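Local structure of glycosyl hydrolase (Streptomyces cattleya, 7LR8) at residues Arg72-Leu77 / Leu132-Ala137; Ala138-Pro143 / Arg186-Arg191; Arg54-Trp59 / Val150-Asn155; Arg179-Cys184 / His193-Tyr198. The protein probably hydrolyses the beta-1,4 link between mannose and N-acetylglucosamine in the Man-GlcNAc disaccharide of the N-glycan core, as a family 5 glycoside hydrolase. The protein carries 1 engineered substitution. All coordinates share one frame; numbering follows the deposited sequence. Where two conformers were deposited one is given.

Interaction 1 of 4, residues Arg72-Leu77 / Leu132-Ala137; sequences RAVEQL and LRTLAA. With SO4 (sulfate ion), chain K.
Leu135 of helix 122-139 reaches across to Val74 and Leu77, which sit one turn apart on helix 71-86. Its CB starts off alongside the other helix, and only beyond it does the chain come close: CG lies anti to the carbonyl carbon (chi1 -64°), and the isopropyl fork opens toward the neighbour. Of the two methyls, CD2 does more of the work, lying 4.0 Å from Val74 CG2 and 4.1 Å from Leu77 CD2, while the other methyl, CD1, also touches Leu77 CD2. The Leu77 and Leu135 side chains meet nearly at right angles. Thr134 adds only its methyl, CG2 to Val74 CG2 at 4.3 Å; its OG1 bonds back to the carbonyl of Glu130. On the far flank of helix 71-86, a sulfate, probably from the crystallisation liquor, is held by Arg72 NE and NH2, each to its own oxygen, with Gln76 NE2 bonding a third. Arg72 NH1 turns to Leu31 O of the second subunit. The segment axes pass 10.4 Å apart at -42°, as fits consecutive outer helices of a (beta/alpha)8 barrel.

Interaction 2 of 4, residues Ala138-Pro143 / Arg186-Arg191; sequences ALADRP and RGAPGR
Ala140 puts its methyl into the bend that ends helix 170-187, with CB 3.9 Å from Gly187 O and 4.1 Å from Ala188 CB. The backbones come close here, the two alanine CA atoms being 5.2 Å apart, which suits such short side chains. The one polar link across the contact comes from Arg191: NH2 donates to Ala140 O at 2.9 Å, in the carbonyl plane and on a lone pair, and the oxygen lies almost exactly in the guanidinium plane. That long side chain is folded back at chi2 and chi3 (47° and 64°), which brings NE and NH1 round to Pro189 O of its own turn. Both nitrogens grip that single oxygen side-on, from the same face of its carbonyl plane, at 2.9 Å from NE and 2.8 Å from NH1. In the conformer described, the group is held in its plane by the bonds and backed on one face, toward the rim, by Ala188 CB. Across the way, Arg142 NH1 makes a salt bridge to Asp141 OD1, and its NE pairs with Asp82 on helix 71-86. A type I turn from Leu139 to Arg142 and a type II turn from Ala188 to Arg191 thus meet where two neighbouring barrel helices end, an arrangement belonging to the helix-to-strand loops of a (beta/alpha)8 barrel.

Interaction 3 of 4, residues Arg54-Trp59 / Val150-Asn155; sequences RVFPLW and VGNAIN. Engineered in segment 150-155: Ala153 (natural residue Glu). With BMA (beta-D-mannopyranose), chain D.
The mannose-binding end of the barrel is where this contact lies, joining the chain at the end of strand 52-55 to that at the end of strand 145-152. Asn152 faces both ways. Its OD1 accepts from Arg54 NH2 at 2.9 Å, the donor tilted 34° from the amide carbonyl plane, while ND2 donates to O2 of the bound mannose at 2.7 Å and also to the carbonyl of His99. The amide is therefore held at both ends, which fixes which way round it sits. With CG anti to the backbone N (chi1 173°), it extends toward the sugar, and CB is left 4.0 Å from Phe56 CE1. Arg54 is itself firmly placed: NE pairs with Asp94, NH1 with Glu268, and Phe56 CZ lies over the centre of its guanidinium, 3.5 Å above the plane. An arginine and an asparagine in these places suit a family 5 glycosidase, whose acid/base glutamate follows an asparagine at the end of the fourth strand. Here the next residue is the engineered Ala153, glutamate in the natural sequence. Glu268, which Arg54 NH1 meets, also bonds the mannose.

Interaction 4 of 4, residues Arg179-Cys184 / His193-Tyr198; sequences RMLDAC and HLHAEY. With AE3 (2-(2-ethoxyethoxy)ethanol), chain F.
Cys184 and His193 make the tight end of this contact. The Cys184 CB sits over one face of the imidazole, 3.8 Å from the ring centroid and 17° off its normal, a CH-pi contact displaced toward the rim. Next to it Leu181 presses one methyl onto the backbone: CD2 lies 3.4 Å from Leu194 N and 3.8 Å from His193 CB. The leucine's CG, anti to the carbonyl carbon (chi1 -74°), swings the fork of the side chain toward the strand. Its other methyl only grazes the next ring, CD1 to His195 CD2 being 4.4 Å, and from there the strand draws away from the helix. At the outer end, Arg179 has left the strand altogether; its NH1 donates to the hydroxyl O4 of a bound 2-(2-ethoxyethoxy)ethanol at 3.0 Å. The imidazoles are held by partners round their rims. His193 bonds Met148 N through ND1 and Ala188 O through NE2, which is consistent with a neutral ring protonated on NE2. His195 ND1 donates to the anti lone pair of Glu197 OE1 at 2.6 Å, and NE2 bonds His213 O, so both its nitrogens probably carry protons and the short bond to the carboxylate is probably between opposite charges.

In the fold
From the N terminus, the chain runs through strand 52-55 into helix 71-86, and interaction 1 closes the first loop when helix 122-139 packs against it. Interaction 3 closes a wider one around it, bringing the end of strand 145-152 to that of strand 52-55, with strand 90-94 between them in the sheet. Interaction 2 opens at the end of helix 122-139, before that closure, and closes at the end of helix 170-187, so it crosses interaction 3. Interaction 4, starting within helix 170-187 and ending past strand 194-196, crosses interaction 2 in turn; the two share that helix. Val150 N to Leu194 O ties interactions 3 and 4 through neighbouring strands. Together they bind three outer helices to one side of the barrel sheet.

Interaction 1 of 4, residues Arg72-Leu77 / Leu132-Ala137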
loop_
_atom_site.group_PDB
_atom_site.type_symbol
_atom_site.label_atom_id
_atom_site.label_comp_id
_atom_site.label_asym_id
_atom_site.label_seq_id
_atom_site.Cartn_x
_atom_site.Cartn_y
_atom_site.Cartn_z
ATOM N N ARG B 72 12.392 10.565 -10.012
ATOM C CA ARG B 72 11.791 10.225 -11.302
ATOM C C ARG B 72 10.292 10.497 -11.311
ATOM O O ARG B 72 9.733 10.905 -12.336
ATOM C CB ARG B 72 12.061 8.756 -11.635
ATOM C CG ARG B 72 11.538 8.314 -13.013
ATOM C CD ARG B 72 11.546 6.786 -13.093
ATOM N NE ARG B 72 11.413 6.309 -14.464
ATOM C CZ ARG B 72 11.226 5.037 -14.798
ATOM N NH1 ARG B 72 11.145 4.104 -13.855
ATOM N NH2 ARG B 72 11.119 4.701 -16.074
ATOM N N ALA B 73 9.616 10.236 -10.191
ATOM C CA ALA B 73 8.191 10.520 -10.102
ATOM C C ALA B 73 7.933 12.013 -10.215
ATOM O O ALA B 73 6.998 12.446 -10.908
ATOM C CB ALA B 73 7.632 9.975 -8.787
ATOM N N VAL B 74 8.766 12.809 -9.546
ATOM C CA VAL B 74 8.674 14.259 -9.633
ATOM C C VAL B 74 8.856 14.720 -11.076
ATOM O O VAL B 74 8.110 15.573 -11.567
ATOM C CB VAL B 74 9.705 14.898 -8.684
ATOM C CG1 VAL B 74 9.774 16.391 -8.888
ATOM C CG2 VAL B 74 9.373 14.536 -7.207
ATOM N N GLU B 75 9.832 14.149 -11.782
ATOM C CA GLU B 75 10.080 14.546 -13.164
ATOM C C GLU B 75 8.969 14.084 -14.109
ATOM O O GLU B 75 8.669 14.777 -15.089
ATOM C CB GLU B 75 11.442 14.014 -13.605
ATOM C CG GLU B 75 12.588 14.693 -12.819
ATOM C CD GLU B 75 13.956 14.088 -13.045
ATOM O OE1 GLU B 75 14.111 13.275 -13.978
ATOM O OE2 GLU B 75 14.883 14.438 -12.280
ATOM N N GLN B 76 8.357 12.923 -13.850
ATOM C CA GLN B 76 7.206 12.503 -14.649
ATOM C C GLN B 76 6.038 13.459 -14.451
ATOM O O GLN B 76 5.354 13.828 -15.411
ATOM C CB GLN B 76 6.802 11.068 -14.282
ATOM C CG GLN B 76 7.833 10.003 -14.697
ATOM C CD GLN B 76 7.636 8.685 -13.952
ATOM O OE1 GLN B 76 6.914 8.629 -12.956
ATOM N NE2 GLN B 76 8.274 7.621 -14.440
ATOM N N LEU B 77 5.816 13.895 -13.209
ATOM C CA LEU B 77 4.761 14.870 -12.941
ATOM C C LEU B 77 5.028 16.186 -13.666
ATOM O O LEU B 77 4.096 16.809 -14.198
ATOM C CB LEU B 77 4.638 15.095 -11.434
ATOM C CG LEU B 77 3.583 16.102 -10.966
ATOM C CD1 LEU B 77 2.167 15.669 -11.401
ATOM C CD2 LEU B 77 3.656 16.295 -9.462
ATOM N N LEU B 132 4.825 17.604 -0.118
ATOM C CA LEU B 132 4.049 18.656 -0.777
ATOM C C LEU B 132 4.936 19.827 -1.188
ATOM O O LEU B 132 4.795 20.363 -2.292
ATOM C CB LEU B 132 2.925 19.149 0.134
ATOM C CG LEU B 132 1.785 18.191 0.479
ATOM C CD1 LEU B 132 0.826 18.884 1.431
ATOM C CD2 LEU B 132 1.065 17.751 -0.787
ATOM N N ARG B 133 5.853 20.238 -0.305
ATOM C CA ARG B 133 6.799 21.288 -0.652
ATOM C C ARG B 133 7.626 20.905 -1.873
ATOM O O ARG B 133 7.887 21.745 -2.745
ATOM C CB ARG B 133 7.718 21.563 0.543
ATOM C CG ARG B 133 8.512 22.867 0.418
ATOM C CD ARG B 133 9.767 22.859 1.291
ATOM N NE ARG B 133 10.651 21.760 0.926
ATOM C CZ ARG B 133 11.494 21.783 -0.101
ATOM N NH1 ARG B 133 11.597 22.869 -0.866
ATOM N NH2 ARG B 133 12.231 20.711 -0.363
ATOM N N THR B 134 8.068 19.645 -1.930
ATOM C CA THR B 134 8.901 19.174 -3.035
ATOM C C THR B 134 8.140 19.224 -4.359
ATOM O O THR B 134 8.673 19.691 -5.375
ATOM C CB THR B 134 9.393 17.750 -2.745
ATOM O OG1 THR B 134 10.316 17.781 -1.645
ATOM C CG2 THR B 134 10.134 17.165 -3.940
ATOM N N LEU B 135 6.893 18.740 -4.368
ATOM C CA LEU B 135 6.098 18.798 -5.596
ATOM C C LEU B 135 5.901 20.236 -6.042
ATOM O O LEU B 135 6.121 20.571 -7.214
ATOM C CB LEU B 135 4.738 18.122 -5.399
ATOM C CG LEU B 135 4.762 16.618 -5.116
ATOM C CD1 LEU B 135 3.377 16.022 -5.337
ATOM C CD2 LEU B 135 5.797 15.914 -5.980
ATOM N N ALA B 136 5.486 21.103 -5.111
ATOM C CA ALA B 136 5.227 22.496 -5.451
ATOM C C ALA B 136 6.480 23.187 -5.967
ATOM O O ALA B 136 6.417 23.925 -6.954
ATOM C CB ALA B 136 4.663 23.237 -4.238
ATOM N N ALA B 137 7.633 22.972 -5.311
ATOM C CA ALA B 137 8.857 23.627 -5.759
ATOM C C ALA B 137 9.262 23.154 -7.151
ATOM O O ALA B 137 9.781 23.937 -7.961
ATOM C CB ALA B 137 9.989 23.376 -4.747
HETATM S S SO4 K . 10.604 8.015 -17.453
HETATM O O1 SO4 K . 11.339 8.410 -16.254
HETATM O O2 SO4 K . 11.032 8.845 -18.575
HETATM O O3 SO4 K . 10.876 6.613 -17.753
HETATM O O4 SO4 K . 9.172 8.197 -17.241
#

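Interaction 2 of 4, residues Ala138-Pro143 / Arg186-Arg191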
loop_
_atom_site.group_PDB
_atom_site.type_symbol
_atom_site.label_atom_id
_atom_site.label_comp_id
_atom_site.label_asym_id
_atom_site.label_seq_id
_atom_site.Cartn_x
_atom_site.Cartn_y
_atom_site.Cartn_z
ATOM N N ALA B 138 9.055 21.866 -7.439
ATOM C CA ALA B 138 9.454 21.312 -8.727
ATOM C C ALA B 138 8.595 21.833 -9.866
ATOM O O ALA B 138 9.037 21.815 -11.022
ATOM C CB ALA B 138 9.355 19.785 -8.689
ATOM N N LEU B 139 7.386 22.286 -9.565
ATOM C CA LEU B 139 6.469 22.776 -10.584
ATOM C C LEU B 139 6.374 24.296 -10.609
ATOM O O LEU B 139 5.716 24.846 -11.496
ATOM C CB LEU B 139 5.084 22.157 -10.371
ATOM C CG LEU B 139 5.018 20.630 -10.491
ATOM C CD1 LEU B 139 3.608 20.155 -10.266
ATOM C CD2 LEU B 139 5.546 20.143 -11.844
ATOM N N ALA B 140 7.087 24.982 -9.709
ATOM C CA ALA B 140 6.905 26.424 -9.547
ATOM C C ALA B 140 7.323 27.213 -10.782
ATOM O O ALA B 140 6.769 28.290 -11.041
ATOM C CB ALA B 140 7.678 26.916 -8.321
ATOM N N ASP B 141 8.288 26.702 -11.555
ATOM C CA ASP B 141 8.750 27.399 -12.755
ATOM C C ASP B 141 7.845 27.174 -13.959
ATOM O O ASP B 141 8.135 27.709 -15.036
ATOM C CB ASP B 141 10.200 27.004 -13.101
ATOM C CG ASP B 141 10.370 25.519 -13.440
ATOM O OD1 ASP B 141 9.470 24.704 -13.136
ATOM O OD2 ASP B 141 11.440 25.157 -13.991
ATOM N N ARG B 142 6.753 26.423 -13.797
ATOM C CA ARG B 142 5.810 26.171 -14.891
ATOM C C ARG B 142 4.711 27.221 -14.868
ATOM O O ARG B 142 3.936 27.264 -13.900
ATOM C CB ARG B 142 5.187 24.787 -14.763
ATOM C CG ARG B 142 5.800 23.724 -15.641
ATOM C CD ARG B 142 7.183 23.384 -15.176
ATOM N NE ARG B 142 7.831 22.386 -16.025
ATOM C CZ ARG B 142 8.952 21.745 -15.701
ATOM N NH1 ARG B 142 9.582 22.019 -14.560
ATOM N NH2 ARG B 142 9.460 20.839 -16.523
ATOM N N PRO B 143 4.583 28.065 -15.893
ATOM C CA PRO B 143 3.529 29.093 -15.860
ATOM C C PRO B 143 2.125 28.520 -15.800
ATOM O O PRO B 143 1.212 29.212 -15.330
ATOM C CB PRO B 143 3.761 29.884 -17.154
ATOM C CG PRO B 143 4.599 28.997 -18.016
ATOM C CD PRO B 143 5.434 28.175 -17.090
ATOM N N ARG B 186 5.550 27.468 0.793
ATOM C CA ARG B 186 7.009 27.544 0.740
ATOM C C ARG B 186 7.539 26.994 -0.580
ATOM O O ARG B 186 8.496 27.536 -1.146
ATOM C CB ARG B 186 7.624 26.795 1.924
ATOM C CG ARG B 186 7.339 27.451 3.260
ATOM C CD ARG B 186 8.312 26.994 4.343
ATOM N NE ARG B 186 8.312 25.548 4.555
ATOM C CZ ARG B 186 7.378 24.887 5.221
ATOM N NH1 ARG B 186 6.338 25.534 5.727
ATOM N NH2 ARG B 186 7.476 23.573 5.366
ATOM N N GLY B 187 6.916 25.931 -1.096
ATOM C CA GLY B 187 7.392 25.346 -2.340
ATOM C C GLY B 187 7.076 26.204 -3.553
ATOM O O GLY B 187 7.888 26.317 -4.475
ATOM N N ALA B 188 5.884 26.789 -3.591
ATOM C CA ALA B 188 5.450 27.597 -4.731
ATOM C C ALA B 188 4.760 28.850 -4.217
ATOM O O ALA B 188 3.523 28.934 -4.180
ATOM C CB ALA B 188 4.527 26.791 -5.653
ATOM N N PRO B 189 5.533 29.867 -3.839
ATOM C CA PRO B 189 4.928 31.077 -3.278
ATOM C C PRO B 189 4.000 31.738 -4.283
ATOM O O PRO B 189 4.292 31.808 -5.478
ATOM C CB PRO B 189 6.140 31.964 -2.959
ATOM C CG PRO B 189 7.283 31.001 -2.790
ATOM C CD PRO B 189 7.007 29.908 -3.788
ATOM N N GLY B 190 2.851 32.187 -3.792
ATOM C CA GLY B 190 1.955 32.972 -4.607
ATOM C C GLY B 190 1.006 32.177 -5.476
ATOM O O GLY B 190 0.162 32.780 -6.144
ATOM N N ARG B 191 1.102 30.848 -5.470
ATOM C CA ARG B 191 0.224 30.024 -6.283
ATOM C C ARG B 191 -1.035 29.663 -5.490
ATOM O O ARG B 191 -1.191 30.021 -4.318
ATOM C CB ARG B 191 0.971 28.784 -6.775
ATOM C CG ARG B 191 1.453 28.860 -8.225
ATOM C CD ARG B 191 2.149 30.180 -8.533
ATOM N NE ARG B 191 3.370 30.359 -7.756
ATOM C CZ ARG B 191 4.580 29.996 -8.170
ATOM N NH1 ARG B 191 5.645 30.211 -7.400
ATOM N NH2 ARG B 191 4.725 29.417 -9.355
#

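Interaction 3 of 4, residues Arg54-Trp59 / Val150-Asn155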
loop_
_atom_site.group_PDB
_atom_site.type_symbol
_atom_site.label_atom_id
_atom_site.label_comp_id
_atom_site.label_asym_id
_atom_site.label_seq_id
_atom_site.Cartn_x
_atom_site.Cartn_y
_atom_site.Cartn_z
ATOM N N ARG B 54 -7.095 18.596 -13.251
ATOM C CA ARG B 54 -6.701 18.245 -11.892
ATOM C C ARG B 54 -6.073 16.864 -11.964
ATOM O O ARG B 54 -6.675 15.953 -12.542
ATOM C CB ARG B 54 -7.923 18.255 -10.966
ATOM C CG ARG B 54 -7.743 17.583 -9.605
ATOM C CD ARG B 54 -8.744 18.189 -8.611
ATOM N NE ARG B 54 -8.713 17.552 -7.292
ATOM C CZ ARG B 54 -9.642 16.717 -6.819
ATOM N NH1 ARG B 54 -10.716 16.402 -7.546
ATOM N NH2 ARG B 54 -9.519 16.225 -5.597
ATOM N N VAL B 55 -4.841 16.722 -11.446
ATOM C CA VAL B 55 -4.059 15.509 -11.656
ATOM C C VAL B 55 -3.604 14.906 -10.324
ATOM O O VAL B 55 -3.465 15.591 -9.307
ATOM C CB VAL B 55 -2.840 15.747 -12.575
ATOM C CG1 VAL B 55 -3.283 16.404 -13.883
ATOM C CG2 VAL B 55 -1.796 16.592 -11.889
ATOM N N PHE B 56 -3.341 13.604 -10.359
ATOM C CA PHE B 56 -3.207 12.803 -9.141
ATOM C C PHE B 56 -1.958 11.936 -9.104
ATOM O O PHE B 56 -1.947 10.828 -9.675
ATOM C CB PHE B 56 -4.440 11.929 -8.963
ATOM C CG PHE B 56 -5.712 12.707 -8.895
ATOM C CD1 PHE B 56 -6.126 13.274 -7.695
ATOM C CD2 PHE B 56 -6.505 12.864 -10.026
ATOM C CE1 PHE B 56 -7.308 13.989 -7.630
ATOM C CE2 PHE B 56 -7.685 13.596 -9.958
ATOM C CZ PHE B 56 -8.076 14.155 -8.746
ATOM N N PRO B 57 -0.920 12.375 -8.392
ATOM C CA PRO B 57 0.127 11.447 -7.952
ATOM C C PRO B 57 -0.472 10.350 -7.090
ATOM O O PRO B 57 -1.504 10.540 -6.440
ATOM C CB PRO B 57 1.067 12.329 -7.118
ATOM C CG PRO B 57 0.775 13.727 -7.498
ATOM C CD PRO B 57 -0.648 13.775 -8.030
ATOM N N LEU B 58 0.191 9.196 -7.079
ATOM C CA LEU B 58 -0.071 8.153 -6.089
ATOM C C LEU B 58 0.998 8.299 -5.010
ATOM O O LEU B 58 2.185 8.078 -5.270
ATOM C CB LEU B 58 -0.034 6.763 -6.708
ATOM C CG LEU B 58 -1.252 6.353 -7.538
ATOM C CD1 LEU B 58 -1.131 4.900 -7.977
ATOM C CD2 LEU B 58 -2.538 6.571 -6.756
ATOM N N TRP B 59 0.574 8.703 -3.809
ATOM C CA TRP B 59 1.514 9.024 -2.731
ATOM C C TRP B 59 2.504 7.902 -2.432
ATOM O O TRP B 59 3.717 8.179 -2.414
ATOM C CB TRP B 59 0.698 9.438 -1.499
ATOM C CG TRP B 59 1.517 9.835 -0.280
ATOM C CD1 TRP B 59 2.780 10.389 -0.263
ATOM C CD2 TRP B 59 1.102 9.745 1.090
ATOM N NE1 TRP B 59 3.174 10.619 1.041
ATOM C CE2 TRP B 59 2.171 10.220 1.888
ATOM C CE3 TRP B 59 -0.053 9.275 1.724
ATOM C CZ2 TRP B 59 2.098 10.269 3.278
ATOM C CZ3 TRP B 59 -0.126 9.329 3.106
ATOM C CH2 TRP B 59 0.950 9.810 3.869
ATOM N N VAL B 150 -4.214 19.845 -1.134
ATOM C CA VAL B 150 -3.484 19.031 -0.157
ATOM C C VAL B 150 -3.633 17.541 -0.467
ATOM O O VAL B 150 -2.639 16.804 -0.527
ATOM C CB VAL B 150 -3.935 19.366 1.276
ATOM C CG1 VAL B 150 -3.408 18.309 2.260
ATOM C CG2 VAL B 150 -3.444 20.759 1.659
ATOM N N GLY B 151 -4.865 17.087 -0.703
ATOM C CA GLY B 151 -5.092 15.699 -1.102
ATOM C C GLY B 151 -6.572 15.468 -1.344
ATOM O O GLY B 151 -7.433 16.166 -0.802
ATOM N N ASN B 152 -6.850 14.463 -2.167
ATOM C CA ASN B 152 -8.223 14.233 -2.627
ATOM C C ASN B 152 -9.067 13.677 -1.484
ATOM O O ASN B 152 -8.985 12.488 -1.154
ATOM C CB ASN B 152 -8.246 13.268 -3.807
ATOM C CG ASN B 152 -9.656 12.877 -4.185
ATOM O OD1 ASN B 152 -10.498 13.749 -4.332
ATOM N ND2 ASN B 152 -9.931 11.572 -4.290
ATOM N N ALA B 153 -9.892 14.532 -0.877
ATOM C CA ALA B 153 -10.814 14.114 0.175
ATOM C C ALA B 153 -10.079 13.341 1.267
ATOM O O ALA B 153 -10.508 12.264 1.696
ATOM C CB ALA B 153 -11.967 13.275 -0.402
ATOM N N ILE B 154 -8.956 13.908 1.725
ATOM C CA ILE B 154 -8.177 13.271 2.781
ATOM C C ILE B 154 -9.005 13.126 4.049
ATOM O O ILE B 154 -8.751 12.220 4.849
ATOM C CB ILE B 154 -6.868 14.058 3.048
ATOM C CG1 ILE B 154 -5.873 13.196 3.839
ATOM C CG2 ILE B 154 -7.142 15.356 3.793
ATOM C CD1 ILE B 154 -5.142 12.195 2.977
ATOM N N ASN B 155 -10.023 13.976 4.231
ATOM C CA ASN B 155 -10.904 13.860 5.390
ATOM C C ASN B 155 -11.578 12.499 5.491
ATOM O O ASN B 155 -12.069 12.156 6.571
ATOM C CB ASN B 155 -11.979 14.965 5.388
ATOM C CG ASN B 155 -12.970 14.875 4.209
ATOM O OD1 ASN B 155 -12.593 14.645 3.057
ATOM N ND2 ASN B 155 -14.240 15.087 4.510
HETATM C C1 BMA D . -14.855 11.057 -5.241
HETATM C C2 BMA D . -13.504 11.109 -6.025
HETATM C C3 BMA D . -13.084 9.694 -6.367
HETATM C C4 BMA D . -14.312 8.882 -6.968
HETATM C C5 BMA D . -15.526 9.814 -7.245
HETATM C C6 BMA D . -16.756 9.075 -7.722
HETATM O O2 BMA D . -12.478 11.730 -5.266
HETATM O O3 BMA D . -12.475 9.048 -5.222
HETATM O O4 BMA D . -13.895 8.285 -8.164
HETATM O O5 BMA D . -15.919 10.473 -6.028
HETATM O O6 BMA D . -17.139 8.153 -6.672
#

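Interaction 4 of 4, residues Arg179-Cys184 / His193-Tyr198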
loop_
_atom_site.group_PDB
_atom_site.type_symbol
_atom_site.label_atom_id
_atom_site.label_comp_id
_atom_site.label_asym_id
_atom_site.label_seq_id
_atom_site.Cartn_x
_atom_site.Cartn_y
_atom_site.Cartn_z
ATOM N N ARG B 179 -0.488 23.457 8.354
ATOM C CA ARG B 179 0.887 23.012 8.161
ATOM C C ARG B 179 1.107 22.508 6.740
ATOM O O ARG B 179 2.132 22.815 6.121
ATOM C CB ARG B 179 1.228 21.927 9.174
ATOM C CG ARG B 179 2.641 21.422 9.058
ATOM C CD ARG B 179 3.114 20.880 10.376
ATOM N NE ARG B 179 4.489 20.425 10.263
ATOM C CZ ARG B 179 5.052 19.550 11.087
ATOM N NH1 ARG B 179 4.348 19.044 12.094
ATOM N NH2 ARG B 179 6.314 19.189 10.900
ATOM N N MET B 180 0.159 21.728 6.211
ATOM C CA MET B 180 0.270 21.257 4.833
ATOM C C MET B 180 0.294 22.423 3.856
ATOM O O MET B 180 1.126 22.463 2.941
ATOM C CB MET B 180 -0.876 20.303 4.498
ATOM C CG MET B 180 -0.864 18.993 5.303
ATOM S SD MET B 180 0.662 18.030 5.071
ATOM C CE MET B 180 1.506 18.392 6.600
ATOM N N LEU B 181 -0.609 23.391 4.039
ATOM C CA LEU B 181 -0.691 24.501 3.092
ATOM C C LEU B 181 0.504 25.445 3.200
ATOM O O LEU B 181 0.942 25.999 2.181
ATOM C CB LEU B 181 -1.995 25.261 3.298
ATOM C CG LEU B 181 -3.183 24.459 2.758
ATOM C CD1 LEU B 181 -4.451 24.901 3.439
ATOM C CD2 LEU B 181 -3.298 24.609 1.224
ATOM N N ASP B 182 1.046 25.648 4.406
ATOM C CA ASP B 182 2.276 26.424 4.527
ATOM C C ASP B 182 3.407 25.764 3.744
ATOM O O ASP B 182 4.221 26.451 3.120
ATOM C CB ASP B 182 2.677 26.587 5.996
ATOM C CG ASP B 182 1.781 27.551 6.762
ATOM O OD1 ASP B 182 0.998 28.297 6.137
ATOM O OD2 ASP B 182 1.862 27.560 8.012
ATOM N N ALA B 183 3.466 24.428 3.759
ATOM C CA ALA B 183 4.489 23.728 2.990
ATOM C C ALA B 183 4.295 23.936 1.494
ATOM O O ALA B 183 5.267 24.177 0.766
ATOM C CB ALA B 183 4.478 22.240 3.326
ATOM N N CYS B 184 3.048 23.879 1.026
ATOM C CA CYS B 184 2.777 24.173 -0.377
ATOM C C CYS B 184 3.226 25.579 -0.729
ATOM O O CYS B 184 3.819 25.805 -1.790
ATOM C CB CYS B 184 1.285 24.022 -0.678
ATOM S SG CYS B 184 0.607 22.355 -0.482
ATOM N N HIS B 193 -3.131 27.493 -3.510
ATOM C CA HIS B 193 -3.026 26.314 -2.656
ATOM C C HIS B 193 -4.270 26.207 -1.788
ATOM O O HIS B 193 -4.652 27.174 -1.114
ATOM C CB HIS B 193 -1.763 26.357 -1.788
ATOM C CG HIS B 193 -0.511 26.559 -2.581
ATOM N ND1 HIS B 193 -0.171 25.749 -3.646
ATOM C CD2 HIS B 193 0.467 27.494 -2.488
ATOM C CE1 HIS B 193 0.975 26.169 -4.161
ATOM N NE2 HIS B 193 1.376 27.231 -3.482
ATOM N N LEU B 194 -4.883 25.028 -1.799
ATOM C CA LEU B 194 -6.155 24.795 -1.138
ATOM C C LEU B 194 -6.187 23.362 -0.622
ATOM O O LEU B 194 -5.278 22.563 -0.866
ATOM C CB LEU B 194 -7.325 25.026 -2.103
ATOM C CG LEU B 194 -7.333 24.060 -3.294
ATOM C CD1 LEU B 194 -8.751 23.608 -3.618
ATOM C CD2 LEU B 194 -6.702 24.690 -4.547
ATOM N N HIS B 195 -7.276 23.025 0.056
ATOM C CA HIS B 195 -7.567 21.653 0.428
ATOM C C HIS B 195 -8.993 21.363 -0.015
ATOM O O HIS B 195 -9.778 22.283 -0.258
ATOM C CB HIS B 195 -7.375 21.425 1.941
ATOM C CG HIS B 195 -8.415 22.086 2.789
ATOM N ND1 HIS B 195 -9.468 21.394 3.346
ATOM C CD2 HIS B 195 -8.563 23.375 3.175
ATOM C CE1 HIS B 195 -10.224 22.228 4.037
ATOM N NE2 HIS B 195 -9.694 23.435 3.953
ATOM N N ALA B 196 -9.319 20.075 -0.151
ATOM C CA ALA B 196 -10.559 19.663 -0.809
ATOM C C ALA B 196 -11.125 18.468 -0.063
ATOM O O ALA B 196 -10.571 17.366 -0.146
ATOM C CB ALA B 196 -10.321 19.309 -2.276
ATOM N N GLU B 197 -12.220 18.681 0.652
ATOM C CA GLU B 197 -12.802 17.647 1.498
ATOM C C GLU B 197 -14.139 17.181 0.929
ATOM O O GLU B 197 -14.901 17.982 0.376
ATOM C CB GLU B 197 -12.989 18.167 2.927
ATOM C CG GLU B 197 -11.758 18.906 3.503
ATOM C CD GLU B 197 -10.455 18.124 3.379
ATOM O OE1 GLU B 197 -9.373 18.759 3.311
ATOM O OE2 GLU B 197 -10.493 16.879 3.354
ATOM N N TYR B 198 -14.417 15.882 1.054
ATOM C CA TYR B 198 -15.685 15.359 0.555
ATOM C C TYR B 198 -16.830 15.764 1.486
ATOM O O TYR B 198 -16.615 16.293 2.578
ATOM C CB TYR B 198 -15.604 13.846 0.353
ATOM C CG TYR B 198 -16.087 12.971 1.493
ATOM C CD1 TYR B 198 -15.275 12.702 2.586
ATOM C CD2 TYR B 198 -17.344 12.365 1.439
ATOM C CE1 TYR B 198 -15.708 11.880 3.619
ATOM C CE2 TYR B 198 -17.782 11.539 2.459
ATOM C CZ TYR B 198 -16.958 11.300 3.544
ATOM O OH TYR B 198 -17.414 10.475 4.552
HETATM C C1 AE3 F . 5.384 21.128 16.125
HETATM C C2 AE3 F . 5.054 19.867 16.918
HETATM O O2 AE3 F . 5.376 18.734 16.164
HETATM C C3 AE3 F . 4.412 17.726 16.242
HETATM C C4 AE3 F . 3.719 17.595 14.888
HETATM O O3 AE3 F . 2.414 17.122 15.065
HETATM C C5 AE3 F . 1.722 16.888 13.870
HETATM C C6 AE3 F . 0.774 18.051 13.578
HETATM O O4 AE3 F . 1.446 19.035 12.841
#